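Local coordinates for nitroalkane oxidase (Podospora anserina, PDB 3MKH), which oxidises nitroalkanes to aldehydes or ketones with FAD and molecular oxygen, releasing nitrite and hydrogen peroxide, at residues A18-A22 and L81-C85. Residues are numbered along the deposited sequence.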
ATOM      1  N   ALA A  18      29.943   8.371  16.510  1.00 23.39           N
ATOM      2  CA  ALA A  18      29.254   8.598  15.234  1.00 25.54           C
ATOM      3  C   ALA A  18      28.607   9.988  15.201  1.00 21.87           C
ATOM      4  O   ALA A  18      28.703  10.708  14.205  1.00 25.13           O
ATOM      5  CB  ALA A  18      28.212   7.514  14.993  1.00 26.53           C
ATOM      6  N   ARG A  19      27.948  10.362  16.294  1.00 23.28           N
ATOM      7  CA  ARG A  19      27.337  11.690  16.387  1.00 26.64           C
ATOM      8  C   ARG A  19      28.388  12.780  16.176  1.00 27.22           C
ATOM      9  O   ARG A  19      28.177  13.747  15.425  1.00 23.78           O
ATOM     10  CB  ARG A  19      26.658  11.879  17.744  1.00 24.59           C
ATOM     11  CG  ARG A  19      25.469  10.961  17.995  1.00 26.04           C
ATOM     12  CD  ARG A  19      24.917  11.185  19.405  1.00 27.33           C
ATOM     13  NE  ARG A  19      24.251  12.476  19.510  1.00 35.03           N
ATOM     14  CZ  ARG A  19      24.709  13.501  20.215  1.00 41.65           C
ATOM     15  NH1 ARG A  19      25.834  13.383  20.914  1.00 51.74           N
ATOM     16  NH2 ARG A  19      24.031  14.642  20.232  1.00 37.32           N
ATOM     17  N   SER A  20      29.532  12.615  16.830  1.00 22.46           N
ATOM     18  CA  SER A  20      30.616  13.591  16.737  1.00 26.41           C
ATOM     19  C   SER A  20      31.242  13.648  15.331  1.00 27.69           C
ATOM     20  O   SER A  20      31.491  14.727  14.779  1.00 23.95           O
ATOM     21  CB  SER A  20      31.683  13.277  17.803  1.00 24.67           C
ATOM     22  OG  SER A  20      32.723  14.235  17.790  1.00 29.52           O
ATOM     23  N   LEU A  21      31.495  12.483  14.744  1.00 23.43           N
ATOM     24  CA  LEU A  21      32.033  12.431  13.389  1.00 25.35           C
ATOM     25  C   LEU A  21      31.112  13.106  12.372  1.00 25.78           C
ATOM     26  O   LEU A  21      31.548  13.922  11.533  1.00 26.21           O
ATOM     27  CB  LEU A  21      32.232  10.982  12.972  1.00 29.00           C
ATOM     28  CG  LEU A  21      33.015  10.926  11.661  1.00 37.99           C
ATOM     29  CD1 LEU A  21      34.491  10.731  11.982  1.00 36.56           C
ATOM     30  CD2 LEU A  21      32.500   9.833  10.749  1.00 38.17           C
ATOM     31  N   ALA A  22      29.832  12.758  12.439  1.00 24.62           N
ATOM     32  CA  ALA A  22      28.858  13.301  11.493  1.00 25.76           C
ATOM     33  C   ALA A  22      28.800  14.807  11.624  1.00 30.42           C
ATOM     34  O   ALA A  22      28.855  15.531  10.629  1.00 29.93           O
ATOM     35  CB  ALA A  22      27.484  12.690  11.725  1.00 24.10           C
ATOM     36  N   LEU A  81      26.839   3.416  13.268  1.00 23.25           N
ATOM     37  CA  LEU A  81      27.551   4.517  12.633  1.00 22.54           C
ATOM     38  C   LEU A  81      26.816   4.992  11.375  1.00 22.17           C
ATOM     39  O   LEU A  81      26.601   6.195  11.169  1.00 24.45           O
ATOM     40  CB  LEU A  81      28.979   4.087  12.279  1.00 22.59           C
ATOM     41  CG  LEU A  81      29.762   5.053  11.381  1.00 22.37           C
ATOM     42  CD1 LEU A  81      30.036   6.352  12.112  1.00 26.86           C
ATOM     43  CD2 LEU A  81      31.075   4.418  10.934  1.00 30.53           C
ATOM     44  N   VAL A  82      26.450   4.044  10.522  1.00 21.54           N
ATOM     45  CA  VAL A  82      25.812   4.378   9.247  1.00 22.64           C
ATOM     46  C   VAL A  82      24.465   5.102   9.427  1.00 21.36           C
ATOM     47  O   VAL A  82      24.167   6.062   8.703  1.00 21.04           O
ATOM     48  CB  VAL A  82      25.642   3.124   8.357  1.00 21.30           C
ATOM     49  CG1 VAL A  82      24.778   3.434   7.162  1.00 21.00           C
ATOM     50  CG2 VAL A  82      27.011   2.618   7.900  1.00 20.49           C
ATOM     51  N   GLU A  83      23.661   4.651  10.389  1.00 21.67           N
ATOM     52  CA  GLU A  83      22.374   5.289  10.655  1.00 22.88           C
ATOM     53  C   GLU A  83      22.584   6.756  11.038  1.00 23.56           C
ATOM     54  O   GLU A  83      21.932   7.658  10.498  1.00 21.27           O
ATOM     55  CB  GLU A  83      21.575   4.550  11.766  1.00 20.16           C
ATOM     56  CG  GLU A  83      20.302   5.318  12.195  1.00 21.50           C
ATOM     57  CD  GLU A  83      19.631   4.784  13.475  1.00 24.29           C
ATOM     58  OE1 GLU A  83      19.948   3.655  13.901  1.00 23.69           O
ATOM     59  OE2 GLU A  83      18.785   5.512  14.058  1.00 24.42           O
ATOM     60  N   GLU A  84      23.495   6.992  11.977  1.00 20.59           N
ATOM     61  CA  GLU A  84      23.766   8.345  12.405  1.00 22.04           C
ATOM     62  C   GLU A  84      24.266   9.213  11.232  1.00 23.55           C
ATOM     63  O   GLU A  84      23.786  10.330  11.032  1.00 22.27           O
ATOM     64  CB  GLU A  84      24.774   8.349  13.568  1.00 21.69           C
ATOM     65  CG  GLU A  84      25.180   9.761  14.030  1.00 24.01           C
ATOM     66  CD  GLU A  84      23.995  10.601  14.523  1.00 23.31           C
ATOM     67  OE1 GLU A  84      22.955  10.035  14.942  1.00 23.96           O
ATOM     68  OE2 GLU A  84      24.115  11.836  14.499  1.00 26.56           O
ATOM     69  N   CYS A  85      25.226   8.705  10.462  1.00 20.95           N
ATOM     70  CA  CYS A  85      25.780   9.495   9.359  1.00 24.80           C
ATOM     71  C   CYS A  85      24.727   9.845   8.318  1.00 23.44           C
ATOM     72  O   CYS A  85      24.658  10.993   7.862  1.00 24.49           O
ATOM     73  CB  CYS A  85      26.967   8.791   8.699  1.00 21.48           C
ATOM     74  SG  CYS A  85      28.396   8.712   9.766  1.00 24.85           S
TER
HETATM   75  O   HOH W   1      25.558  14.169  14.848  1.00 25.69           O
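Segments 18-22 and 81-85 are short pieces of helices 9-33 and 75-88. The segment axes run in roughly the same direction, cross at -39° and come within 8.9 Å of each other. Both belong to the all-helical N-terminal domain of the acyl-CoA dehydrogenase fold, and the contact joins two of its helices away from the FAD site. Alanines at 18 and 22 leave room for the close approach: Ala18 CA lies 5.1 Å from Leu81 CA, and Ala22 CA lies 5.3 Å from Cys85 CA. The two alanines are one turn apart and both point toward the other helix. Ala18 CB packs on Leu81 CD1 at 3.6 Å, and Ala22 CB sits 4.3 Å from Cys85 CA. Leu21 adds a looser apolar contact, with CD2 4.4 Å from Cys85 SG. Glu84 lays its aliphatic part against the backbone of helix 9-33, CG being 3.6 Å from Ala18 C. Its carboxylate forms a salt bridge through OE1 with Arg286 of helix 262-298. Arg19 NH1 hydrogen-bonds to Gln16 OE1 within its own helix. The polar link between the segments is a water that donates to Arg19 O at 2.7 Å and to Glu84 OE2 at 2.8 Å.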